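Local structure of SRPBCC family protein (Bacillus thuringiensis serovar konkukian, 3F08) at residues B[3-8]-B[102-107]; B[54-59]-B[77-82]. The protein is of unknown function but probably binds a small hydrophobic ligand, as do relatives that share its Bet v 1-like (SRPBCC) fold. The protein carries 5 engineered substitutions. All blocks are in the same frame, centred on the assembly; numbering follows the deposited sequence.

Contact 1 lies within the antiparallel sheet that curls around the long helix 114-137, the helix-grip architecture of the Bet v 1-like family; contact 2 joins one strand of that sheet to a loop leading into another. Contact 1 pairs strand 3-10, outermost in the chain, with strand 99-109; contact 2 lies about 17 Å away, centre to centre, where the loop before strand 81-92 meets the start of strand 55-64. They join directly: Phe-107 of contact 1 packs with its CD2 3.8 Å from Val-81 CG1 of contact 2. In relatives the ligand pocket lies between sheet and helix; contact 1 would then line one part of its wall, and contact 2 its loop-rich end.

Contact 1: B[3-8]-B[102-107]; sequences HTTTSM and EWSGTF
Thr-4 O is gripped three ways. Gly-105 N approaches Thr-4 O nearly along the C=O axis at 2.8 Å; the hydroxyl OG1 of the next residue, Thr-5, folds back to give a weak bond; and Ser-104 CA lies 3.3 Å from the same Thr-4 O as a C-H...O contact. The return bond of this pair, from Thr-4 N to Gly-105 O, is 2.9 Å long. One hydrogen-bonded pair further on, Trp-103 N gives Thr-6 O an almost perfectly straight bond (178°), and Thr-6 N gives one to Trp-103 O, so the strands run antiparallel with every second pair clasped.

In the non-hydrogen-bonded pair Thr-5 and Ser-104 the CA atoms stand 4.0 Å apart. Thr-5 holds OG1 beside its own backbone N (chi1 -57°), which aims it at Thr-4 O and presses it to within 3.0 Å of Ser-104 CB, a tight fit, with Ser-104 OG turned away from it. The same torsion lays Thr-5 CG2 against Glu-102 CG at 3.6 Å. Short polar side chains suit this more open face, where the Glu-102 carboxylate finds a salt bridge with Lys-91.

On the other face, Gly-105 adds no bulk next to Thr-4, whose CG2 meets the edge of the Phe-107 ring at CE1 (4.0 Å). Here the CG2 atoms of Thr-4 and Thr-6 point to the helix side, and both side chains touch His-122 of helix 114-137, while Trp-103 stacks on Tyr-125 of that helix. Strand 99-109 is held on its far edge by strand 81-92, and strand 3-10 closes the sheet within the chain.

Contact 2: B[54-59]-B[77-82]; sequences ETIIER and APFPVT. Engineered in segment 54-59: Glu-54 (natural residue Asp).
Ile-56 carries this contact, and its side chain leaves the strand straight at the loop 77-82. At CB it forks. CG2, anti to the backbone N, lies 4.0 Å from Ala-77 CB. The other branch lies beside the backbone N, and Ile-56 CG1 passes the Pro-78 ring, 4.2 Å from Pro-78 CD. An extended chi2 of 178° carries CD1 on to the ring of Phe-79. There Ile-56 CD1 comes to 4.2 Å from Phe-79 CZ, the two side chains crossing at about a right angle. A beta-branched residue suits the site, since its two arms reach three successive loop residues at once.

Glu-54, an engineered residue, reaches across from the end of the preceding loop. Its extended chain meets the Pro-78 ring tip to tip: Glu-54 OE2 lies 3.6 Å from Pro-78 CG, with Pro-78 CB and CD slightly further off.

Past Phe-79 the loop is pinched by an inverse gamma turn centred on Pro-80, closed by the 2.7 Å bond from Val-81 N to Phe-79 O. This directs the chain into strand 81-92, while Phe-79 also packs on Ile-74 and on Ile-124 of helix 114-137. By strand order, loops 50-54 and 75-80 correspond to the gate and latch of PYR/PYL receptors, where the gate closes over the ligand against the latch; whether they do so here is not known.

Apart from the carboxylate beside the proline, everything that meets here is aliphatic or aromatic. Such a seam has shape but little directional bonding, which is consistent with loops able to shift against each other.

Contact 1: B[3-8]-B[102-107]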
loop_
_atom_site.group_PDB
_atom_site.type_symbol
_atom_site.label_atom_id
_atom_site.label_comp_id
_atom_site.label_asym_id
_atom_site.label_seq_id
_atom_site.Cartn_x
_atom_site.Cartn_y
_atom_site.Cartn_z
ATOM N N HIS B 3 19.681 14.618 0.242
ATOM C CA HIS B 3 18.558 14.261 1.101
ATOM C C HIS B 3 18.088 15.451 1.924
ATOM O O HIS B 3 18.808 16.432 2.088
ATOM C CB HIS B 3 18.961 13.139 2.060
ATOM C CG HIS B 3 20.130 13.484 2.933
ATOM N ND1 HIS B 3 21.420 13.559 2.452
ATOM C CD2 HIS B 3 20.200 13.802 4.248
ATOM C CE1 HIS B 3 22.233 13.907 3.434
ATOM N NE2 HIS B 3 21.519 14.062 4.535
ATOM N N THR B 4 16.872 15.359 2.444
ATOM C CA THR B 4 16.348 16.424 3.276
ATOM C C THR B 4 15.223 15.862 4.131
ATOM O O THR B 4 14.598 14.862 3.777
ATOM C CB THR B 4 15.832 17.621 2.431
ATOM O OG1 THR B 4 15.639 18.755 3.283
ATOM C CG2 THR B 4 14.511 17.280 1.753
ATOM N N THR B 5 14.978 16.497 5.267
ATOM C CA THR B 5 13.924 16.055 6.160
ATOM C C THR B 5 13.397 17.237 6.942
ATOM O O THR B 5 14.129 18.186 7.225
ATOM C CB THR B 5 14.433 15.033 7.187
ATOM O OG1 THR B 5 15.012 13.914 6.512
ATOM C CG2 THR B 5 13.284 14.543 8.055
ATOM N N THR B 6 12.116 17.190 7.272
ATOM C CA THR B 6 11.529 18.242 8.073
ATOM C C THR B 6 10.526 17.554 8.979
ATOM O O THR B 6 9.938 16.533 8.616
ATOM C CB THR B 6 10.837 19.330 7.222
ATOM O OG1 THR B 6 10.464 20.423 8.072
ATOM C CG2 THR B 6 9.598 18.783 6.541
ATOM N N SER B 7 10.348 18.100 10.170
ATOM C CA SER B 7 9.436 17.512 11.128
ATOM C C SER B 7 8.591 18.585 11.782
ATOM O O SER B 7 8.955 19.760 11.788
ATOM C CB SER B 7 10.233 16.757 12.189
ATOM O OG SER B 7 9.396 16.390 13.263
HETATM N N MSE B 8 7.450 18.179 12.323
HETATM C CA MSE B 8 6.575 19.117 12.998
HETATM C C MSE B 8 5.660 18.390 13.961
HETATM O O MSE B 8 5.225 17.266 13.703
HETATM C CB MSE B 8 5.746 19.914 11.982
HETATM C CG MSE B 8 4.843 20.973 12.615
HETATM SE SE MSE B 8 4.193 22.355 11.390
HETATM C CE MSE B 8 5.589 23.672 11.645
ATOM N N GLU B 102 7.094 13.302 10.455
ATOM C CA GLU B 102 8.371 13.491 9.786
ATOM C C GLU B 102 8.237 13.172 8.301
ATOM O O GLU B 102 7.711 12.122 7.921
ATOM C CB GLU B 102 9.399 12.570 10.447
ATOM C CG GLU B 102 10.841 12.841 10.115
ATOM C CD GLU B 102 11.775 12.044 11.014
ATOM O OE1 GLU B 102 11.864 10.808 10.855
ATOM O OE2 GLU B 102 12.408 12.655 11.901
ATOM N N TRP B 103 8.699 14.094 7.467
ATOM C CA TRP B 103 8.647 13.929 6.017
ATOM C C TRP B 103 10.086 14.035 5.531
ATOM O O TRP B 103 10.748 15.044 5.767
ATOM C CB TRP B 103 7.802 15.042 5.386
ATOM C CG TRP B 103 7.219 14.689 4.056
ATOM C CD1 TRP B 103 7.692 13.767 3.166
ATOM C CD2 TRP B 103 6.053 15.268 3.452
ATOM N NE1 TRP B 103 6.893 13.738 2.046
ATOM C CE2 TRP B 103 5.883 14.649 2.196
ATOM C CE3 TRP B 103 5.142 16.258 3.850
ATOM C CZ2 TRP B 103 4.831 14.980 1.336
ATOM C CZ3 TRP B 103 4.096 16.590 2.993
ATOM C CH2 TRP B 103 3.952 15.950 1.746
ATOM N N SER B 104 10.575 13.003 4.856
ATOM C CA SER B 104 11.950 13.029 4.382
ATOM C C SER B 104 12.098 12.498 2.959
ATOM O O SER B 104 11.244 11.758 2.463
ATOM C CB SER B 104 12.837 12.214 5.322
ATOM O OG SER B 104 12.477 10.848 5.265
ATOM N N GLY B 105 13.196 12.873 2.311
ATOM C CA GLY B 105 13.424 12.414 0.959
ATOM C C GLY B 105 14.878 12.344 0.545
ATOM O O GLY B 105 15.739 13.048 1.089
ATOM N N THR B 106 15.146 11.461 -0.413
ATOM C CA THR B 106 16.477 11.271 -0.973
ATOM C C THR B 106 16.294 11.408 -2.477
ATOM O O THR B 106 15.304 10.933 -3.041
ATOM C CB THR B 106 17.042 9.886 -0.626
ATOM O OG1 THR B 106 16.159 8.872 -1.110
ATOM C CG2 THR B 106 17.177 9.736 0.880
ATOM N N PHE B 107 17.246 12.060 -3.132
ATOM C CA PHE B 107 17.127 12.294 -4.560
ATOM C C PHE B 107 18.445 12.798 -5.138
ATOM O O PHE B 107 19.370 13.144 -4.402
ATOM C CB PHE B 107 16.055 13.352 -4.792
ATOM C CG PHE B 107 16.145 14.500 -3.822
ATOM C CD1 PHE B 107 15.499 14.438 -2.585
ATOM C CD2 PHE B 107 16.939 15.608 -4.107
ATOM C CE1 PHE B 107 15.653 15.456 -1.639
ATOM C CE2 PHE B 107 17.103 16.633 -3.172
ATOM C CZ PHE B 107 16.458 16.559 -1.934
#

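Contact 2: B[54-59]-B[77-82]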
loop_
_atom_site.group_PDB
_atom_site.type_symbol
_atom_site.label_atom_id
_atom_site.label_comp_id
_atom_site.label_asym_id
_atom_site.label_seq_id
_atom_site.Cartn_x
_atom_site.Cartn_y
_atom_site.Cartn_z
ATOM N N GLU B 54 -2.699 19.984 -14.358
ATOM C CA GLU B 54 -1.498 19.194 -14.585
ATOM C C GLU B 54 -1.502 18.071 -13.557
ATOM O O GLU B 54 -1.795 18.293 -12.381
ATOM C CB GLU B 54 -0.243 20.048 -14.417
ATOM C CG GLU B 54 1.009 19.340 -14.897
ATOM C CD GLU B 54 2.250 20.186 -14.745
ATOM O OE1 GLU B 54 2.252 21.328 -15.253
ATOM O OE2 GLU B 54 3.222 19.707 -14.123
ATOM N N THR B 55 -1.164 16.867 -13.994
ATOM C CA THR B 55 -1.191 15.731 -13.098
ATOM C C THR B 55 0.172 15.115 -12.809
ATOM O O THR B 55 0.979 14.895 -13.711
ATOM C CB THR B 55 -2.149 14.659 -13.653
ATOM O OG1 THR B 55 -3.429 15.260 -13.887
ATOM C CG2 THR B 55 -2.324 13.513 -12.661
ATOM N N ILE B 56 0.418 14.860 -11.527
ATOM C CA ILE B 56 1.659 14.259 -11.065
ATOM C C ILE B 56 1.365 12.790 -10.778
ATOM O O ILE B 56 0.303 12.456 -10.250
ATOM C CB ILE B 56 2.151 14.939 -9.771
ATOM C CG1 ILE B 56 2.593 16.371 -10.074
ATOM C CG2 ILE B 56 3.289 14.150 -9.159
ATOM C CD1 ILE B 56 3.057 17.128 -8.839
ATOM N N ILE B 57 2.298 11.915 -11.122
ATOM C CA ILE B 57 2.106 10.494 -10.902
ATOM C C ILE B 57 3.169 9.973 -9.941
ATOM O O ILE B 57 4.367 10.141 -10.175
ATOM C CB ILE B 57 2.181 9.728 -12.235
ATOM C CG1 ILE B 57 1.128 10.287 -13.204
ATOM C CG2 ILE B 57 1.937 8.250 -12.006
ATOM C CD1 ILE B 57 1.091 9.578 -14.560
ATOM N N GLU B 58 2.725 9.353 -8.854
ATOM C CA GLU B 58 3.653 8.832 -7.862
ATOM C C GLU B 58 3.388 7.358 -7.599
ATOM O O GLU B 58 2.249 6.896 -7.647
ATOM C CB GLU B 58 3.536 9.645 -6.572
ATOM C CG GLU B 58 3.591 11.145 -6.824
ATOM C CD GLU B 58 3.601 11.971 -5.556
ATOM O OE1 GLU B 58 2.996 11.544 -4.548
ATOM O OE2 GLU B 58 4.200 13.071 -5.577
ATOM N N ARG B 59 4.454 6.628 -7.305
ATOM C CA ARG B 59 4.358 5.202 -7.072
ATOM C C ARG B 59 4.559 4.809 -5.611
ATOM O O ARG B 59 5.489 5.288 -4.956
ATOM C CB ARG B 59 5.385 4.505 -7.968
ATOM C CG ARG B 59 5.700 3.088 -7.589
ATOM C CD ARG B 59 6.117 2.276 -8.799
ATOM N NE ARG B 59 5.220 1.141 -8.879
ATOM C CZ ARG B 59 4.449 0.852 -9.917
ATOM N NH1 ARG B 59 4.462 1.610 -11.004
ATOM N NH2 ARG B 59 3.641 -0.190 -9.843
ATOM N N ALA B 77 6.701 14.057 -12.828
ATOM C CA ALA B 77 6.621 15.330 -12.117
ATOM C C ALA B 77 7.554 16.396 -12.686
ATOM O O ALA B 77 8.560 16.087 -13.325
ATOM C CB ALA B 77 6.924 15.124 -10.642
ATOM N N PRO B 78 7.225 17.677 -12.450
ATOM C CA PRO B 78 8.030 18.799 -12.941
ATOM C C PRO B 78 9.113 19.274 -11.977
ATOM O O PRO B 78 9.429 20.459 -11.939
ATOM C CB PRO B 78 6.981 19.875 -13.188
ATOM C CG PRO B 78 6.083 19.680 -12.006
ATOM C CD PRO B 78 5.932 18.159 -11.929
ATOM N N PHE B 79 9.680 18.359 -11.198
ATOM C CA PHE B 79 10.725 18.740 -10.251
ATOM C C PHE B 79 12.088 18.322 -10.785
ATOM O O PHE B 79 12.241 17.221 -11.311
ATOM C CB PHE B 79 10.461 18.092 -8.894
ATOM C CG PHE B 79 9.097 18.390 -8.344
ATOM C CD1 PHE B 79 8.631 19.706 -8.275
ATOM C CD2 PHE B 79 8.264 17.360 -7.912
ATOM C CE1 PHE B 79 7.350 19.994 -7.783
ATOM C CE2 PHE B 79 6.982 17.630 -7.417
ATOM C CZ PHE B 79 6.522 18.951 -7.353
ATOM N N PRO B 80 13.101 19.198 -10.655
ATOM C CA PRO B 80 14.459 18.917 -11.135
ATOM C C PRO B 80 15.236 17.899 -10.312
ATOM O O PRO B 80 16.326 18.177 -9.832
ATOM C CB PRO B 80 15.115 20.291 -11.120
ATOM C CG PRO B 80 14.484 20.935 -9.922
ATOM C CD PRO B 80 13.020 20.560 -10.091
ATOM N N VAL B 81 14.677 16.707 -10.162
ATOM C CA VAL B 81 15.335 15.661 -9.400
ATOM C C VAL B 81 15.029 14.312 -10.007
ATOM O O VAL B 81 14.014 14.139 -10.677
ATOM C CB VAL B 81 14.860 15.632 -7.927
ATOM C CG1 VAL B 81 15.263 16.923 -7.217
ATOM C CG2 VAL B 81 13.348 15.437 -7.875
ATOM N N THR B 82 15.919 13.360 -9.766
ATOM C CA THR B 82 15.752 12.004 -10.257
ATOM C C THR B 82 16.078 11.081 -9.086
ATOM O O THR B 82 16.567 11.542 -8.057
ATOM C CB THR B 82 16.691 11.716 -11.447
ATOM O OG1 THR B 82 16.404 10.417 -11.971
ATOM C CG2 THR B 82 18.144 11.763 -11.014
#